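Local coordinates for Aac(6')-Ih protein (Acinetobacter baumannii, PDB 4E8O) that probably transfers the acetyl group of acetyl coenzyme A to the 6'-amino group of aminoglycoside antibiotics, as the GNAT-family resistance enzymes do, at residues P26-E29 against S30-S33; H46-V49 against H50-M54. All blocks are in the same frame, centred on the assembly; numbering follows the deposited sequence. Where two conformers were deposited one is given.

Contact 1: residues P26-E29 against S30-S33; sequences PISE and SQLS
S28 and Q31 clasp each other across a type I beta turn, S28-E29-S30-Q31, where strand 23-26 of the GNAT fold gives way to helix 32-42. Two hydrogen bonds run in opposite senses between these residues. The backbone bond closes the turn: Q31 N donates to S28 O at 2.9 Å, approaching from well above the carbonyl plane, 54° out of it. The second uses the side chain, with S28 N giving its proton to Q31 OE1, also at 2.9 Å and fairly straight at 163°. Q31 manages this because its CG lies anti to its own carbonyl carbon (chi1 -60°) and the chain then runs out extended, carrying the amide back along the turn to the end of the strand. The S28 N bond thus holds the amide oxygen while the Q31 N bond closes the turn, with Q31 standing at the N-cap of the helix. One residue on, L32 N makes a weak bond to E29 O at 3.5 Å.

Van der Waals contacts fill in around this polar frame. I27 CG2 sits against Q31 CB, and the I27 side chain also packs on Q65 and L67 of strand 63-69, so the turn is seated on the sheet. Further along, L32 folds back over E29, its CG lying 3.2 Å from E29 O. The E29 carboxylate goes further out, to a long, weak ion pair with R55. The E29 chain itself is extended, with CG anti to the backbone N, and it is this CG that L32 CD1 touches, at 3.6 Å.

Contact 2: residues H46-V49 against H50-M54; sequences HEDV and HLQEM
With H50 CG anti to its carbonyl carbon (chi1 -85°), the imidazole swings back toward the start of helix 47-57, and its CD2 comes within 3.5 Å of H46 O. L51 takes a similar first torsion (chi1 -76°), which lays its CG over E47 O at 3.5 Å and brings CD1 loosely up to E47 CG. The backbone beneath is a regular alpha-helical opening turn, with H46 at the N-cap. H50 N donates to H46 O at 3.1 Å, nearly straight at 171°, and L51 N to E47 O at 3.0 Å. Q52 N bonds to D48 O and E53 N to V49 O in the same i to i+4 pattern.

V49 and D48 lie on the exposed side, while H50 is buried against L36 of helix 32-42. Its ring nitrogens find partners on that helix and just beyond it: ND1 bonds to R39 NH1, and NE2 weakly to W43 O. E53 OE1 forms a salt bridge to the same R39 NH1. Since an arginine N-H can only donate, H50 ND1 is most simply read as the acceptor, which would put the ring proton on NE2, facing W43 O, and one guanidinium nitrogen ties the first two turns of this helix to the preceding one.

From the N terminus, the chain leaves strand 23-26, makes the tight turn of contact 1 and enters helix 32-42; that helix ends, a short connection follows, and contact 2 opens helix 47-57. Contact 1 closes a tight turn, whereas contact 2 is made within the opening turns of its helix; they come in series, so neither encloses nor crosses the other. Their centres lie about 13 Å apart on the same side of the chain's centre. They meet where the M54 methyl packs against the beginning of the earlier helix, with CE 3.2 Å from L32 O. Contact 1 thus joins the edge of the sheet to the first helix, and contact 2 starts the second helix lying against it.

Contact 1: residues P26-E29 against S30-S33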
loop_
_atom_site.group_PDB
_atom_site.type_symbol
_atom_site.label_atom_id
_atom_site.label_comp_id
_atom_site.label_asym_id
_atom_site.label_seq_id
_atom_site.Cartn_x
_atom_site.Cartn_y
_atom_site.Cartn_z
ATOM N N PRO B 26 23.824 -6.521 -7.507
ATOM C CA PRO B 26 22.965 -7.020 -6.427
ATOM C C PRO B 26 23.805 -7.364 -5.195
ATOM O O PRO B 26 24.919 -7.869 -5.340
ATOM C CB PRO B 26 22.320 -8.275 -7.034
ATOM C CG PRO B 26 23.160 -8.628 -8.230
ATOM C CD PRO B 26 23.734 -7.342 -8.728
ATOM N N ILE B 27 23.275 -7.079 -4.006
ATOM C CA ILE B 27 24.028 -7.185 -2.754
ATOM C C ILE B 27 24.133 -8.628 -2.237
ATOM O O ILE B 27 23.137 -9.356 -2.198
ATOM C CB ILE B 27 23.397 -6.282 -1.653
ATOM C CG1 ILE B 27 23.174 -4.862 -2.186
ATOM C CG2 ILE B 27 24.259 -6.268 -0.390
ATOM C CD1 ILE B 27 22.402 -3.946 -1.238
ATOM N N SER B 28 25.339 -9.024 -1.832
ATOM C CA SER B 28 25.580 -10.347 -1.249
ATOM C C SER B 28 25.860 -10.236 0.245
ATOM O O SER B 28 26.071 -9.138 0.753
ATOM C CB SER B 28 26.755 -11.035 -1.944
ATOM O OG SER B 28 27.955 -10.293 -1.795
ATOM N N GLU B 29 25.867 -11.367 0.948
ATOM C CA GLU B 29 26.131 -11.373 2.388
ATOM C C GLU B 29 27.501 -10.777 2.704
ATOM O O GLU B 29 27.720 -10.220 3.780
ATOM C CB GLU B 29 26.035 -12.797 2.941
ATOM C CG GLU B 29 26.294 -12.911 4.437
ATOM C CD GLU B 29 26.391 -14.347 4.901
ATOM O OE1 GLU B 29 25.965 -15.244 4.142
ATOM O OE2 GLU B 29 26.896 -14.580 6.020
ATOM N N SER B 30 28.419 -10.889 1.750
ATOM C CA SER B 30 29.767 -10.355 1.912
ATOM C C SER B 30 29.789 -8.825 1.974
ATOM O O SER B 30 30.768 -8.235 2.435
ATOM C CB SER B 30 30.662 -10.847 0.772
ATOM O OG SER B 30 30.006 -10.721 -0.478
ATOM N N GLN B 31 28.704 -8.195 1.525
ATOM C CA GLN B 31 28.628 -6.740 1.402
ATOM C C GLN B 31 27.614 -6.103 2.357
ATOM O O GLN B 31 27.152 -4.989 2.117
ATOM C CB GLN B 31 28.263 -6.362 -0.041
ATOM C CG GLN B 31 29.249 -6.832 -1.103
ATOM C CD GLN B 31 28.641 -6.843 -2.491
ATOM O OE1 GLN B 31 27.488 -7.229 -2.670
ATOM N NE2 GLN B 31 29.415 -6.416 -3.482
ATOM N N LEU B 32 27.271 -6.806 3.432
ATOM C CA LEU B 32 26.271 -6.318 4.382
ATOM C C LEU B 32 26.681 -5.012 5.070
ATOM O O LEU B 32 25.841 -4.142 5.323
ATOM C CB LEU B 32 25.959 -7.396 5.424
ATOM C CG LEU B 32 25.210 -8.627 4.907
ATOM C CD1 LEU B 32 25.250 -9.756 5.919
ATOM C CD2 LEU B 32 23.773 -8.279 4.563
ATOM N N SER B 33 27.971 -4.875 5.363
ATOM C CA SER B 33 28.493 -3.669 6.004
ATOM C C SER B 33 28.373 -2.431 5.108
ATOM O O SER B 33 27.951 -1.365 5.568
ATOM C CB SER B 33 29.946 -3.880 6.430
ATOM O OG SER B 33 30.509 -2.677 6.911
#

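Contact 2: residues H46-V49 against H50-M54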
loop_
_atom_site.group_PDB
_atom_site.type_symbol
_atom_site.label_atom_id
_atom_site.label_comp_id
_atom_site.label_asym_id
_atom_site.label_seq_id
_atom_site.Cartn_x
_atom_site.Cartn_y
_atom_site.Cartn_z
ATOM N N HIS B 46 18.146 1.147 14.684
ATOM C CA HIS B 46 19.026 0.248 15.406
ATOM C C HIS B 46 19.683 -0.767 14.467
ATOM O O HIS B 46 19.058 -1.296 13.547
ATOM C CB HIS B 46 18.280 -0.418 16.565
ATOM C CG HIS B 46 17.918 0.534 17.662
ATOM N ND1 HIS B 46 18.425 1.814 17.730
ATOM C CD2 HIS B 46 17.100 0.397 18.733
ATOM C CE1 HIS B 46 17.938 2.423 18.796
ATOM N NE2 HIS B 46 17.131 1.585 19.422
ATOM N N GLU B 47 20.975 -0.999 14.697
ATOM C CA GLU B 47 21.802 -1.841 13.824
ATOM C C GLU B 47 21.250 -3.254 13.650
ATOM O O GLU B 47 21.253 -3.797 12.544
ATOM C CB GLU B 47 23.240 -1.901 14.360
ATOM C CG GLU B 47 24.263 -2.489 13.388
ATOM C CD GLU B 47 25.691 -2.287 13.857
ATOM O OE1 GLU B 47 25.884 -1.601 14.884
ATOM O OE2 GLU B 47 26.623 -2.818 13.214
ATOM N N ASP B 48 20.782 -3.848 14.746
ATOM C CA ASP B 48 20.240 -5.202 14.709
ATOM C C ASP B 48 18.909 -5.290 13.956
ATOM O O ASP B 48 18.634 -6.300 13.306
ATOM C CB ASP B 48 20.090 -5.761 16.124
ATOM C CG ASP B 48 19.752 -7.237 16.134
ATOM O OD1 ASP B 48 20.616 -8.052 15.738
ATOM O OD2 ASP B 48 18.629 -7.590 16.550
ATOM N N VAL B 49 18.089 -4.241 14.044
ATOM C CA VAL B 49 16.840 -4.176 13.283
ATOM C C VAL B 49 17.138 -4.185 11.788
ATOM O O VAL B 49 16.516 -4.926 11.023
ATOM C CB VAL B 49 16.016 -2.915 13.624
ATOM C CG1 VAL B 49 14.817 -2.792 12.691
ATOM C CG2 VAL B 49 15.555 -2.947 15.073
ATOM N N HIS B 50 18.087 -3.351 11.377
ATOM C CA HIS B 50 18.554 -3.320 9.991
ATOM C C HIS B 50 19.036 -4.704 9.538
ATOM O O HIS B 50 18.517 -5.266 8.570
ATOM C CB HIS B 50 19.705 -2.318 9.841
ATOM C CG HIS B 50 19.270 -0.902 9.615
ATOM N ND1 HIS B 50 18.632 -0.496 8.463
ATOM C CD2 HIS B 50 19.420 0.209 10.375
ATOM C CE1 HIS B 50 18.387 0.802 8.532
ATOM N NE2 HIS B 50 18.857 1.253 9.680
ATOM N N LEU B 51 20.028 -5.239 10.246
ATOM C CA LEU B 51 20.656 -6.513 9.888
ATOM C C LEU B 51 19.669 -7.676 9.830
ATOM O O LEU B 51 19.772 -8.543 8.958
ATOM C CB LEU B 51 21.795 -6.842 10.860
ATOM C CG LEU B 51 23.094 -6.059 10.665
ATOM C CD1 LEU B 51 24.149 -6.460 11.688
ATOM C CD2 LEU B 51 23.621 -6.260 9.253
ATOM N N GLN B 52 18.720 -7.694 10.760
ATOM C CA GLN B 52 17.701 -8.736 10.791
ATOM C C GLN B 52 16.890 -8.672 9.501
ATOM O O GLN B 52 16.577 -9.698 8.901
ATOM C CB GLN B 52 16.795 -8.547 12.012
ATOM C CG GLN B 52 16.440 -9.828 12.759
ATOM C CD GLN B 52 15.804 -9.552 14.114
ATOM O OE1 GLN B 52 16.020 -8.496 14.710
ATOM N NE2 GLN B 52 15.016 -10.501 14.604
ATOM N N GLU B 53 16.577 -7.458 9.063
ATOM C CA GLU B 53 15.802 -7.265 7.844
ATOM C C GLU B 53 16.643 -7.554 6.602
ATOM O O GLU B 53 16.183 -8.230 5.684
ATOM C CB GLU B 53 15.247 -5.839 7.790
ATOM C CG GLU B 53 14.188 -5.620 6.716
ATOM C CD GLU B 53 13.647 -4.204 6.716
ATOM O OE1 GLU B 53 14.152 -3.376 7.503
ATOM O OE2 GLU B 53 12.716 -3.919 5.932
ATOM N N MET B 54 17.873 -7.043 6.585
ATOM C CA MET B 54 18.788 -7.239 5.460
ATOM C C MET B 54 19.038 -8.718 5.154
ATOM O O MET B 54 19.093 -9.110 3.986
ATOM C CB MET B 54 20.118 -6.513 5.721
ATOM C CG MET B 54 20.026 -4.994 5.621
ATOM S SD MET B 54 21.198 -4.135 6.688
ATOM C CE MET B 54 22.756 -4.667 5.978
#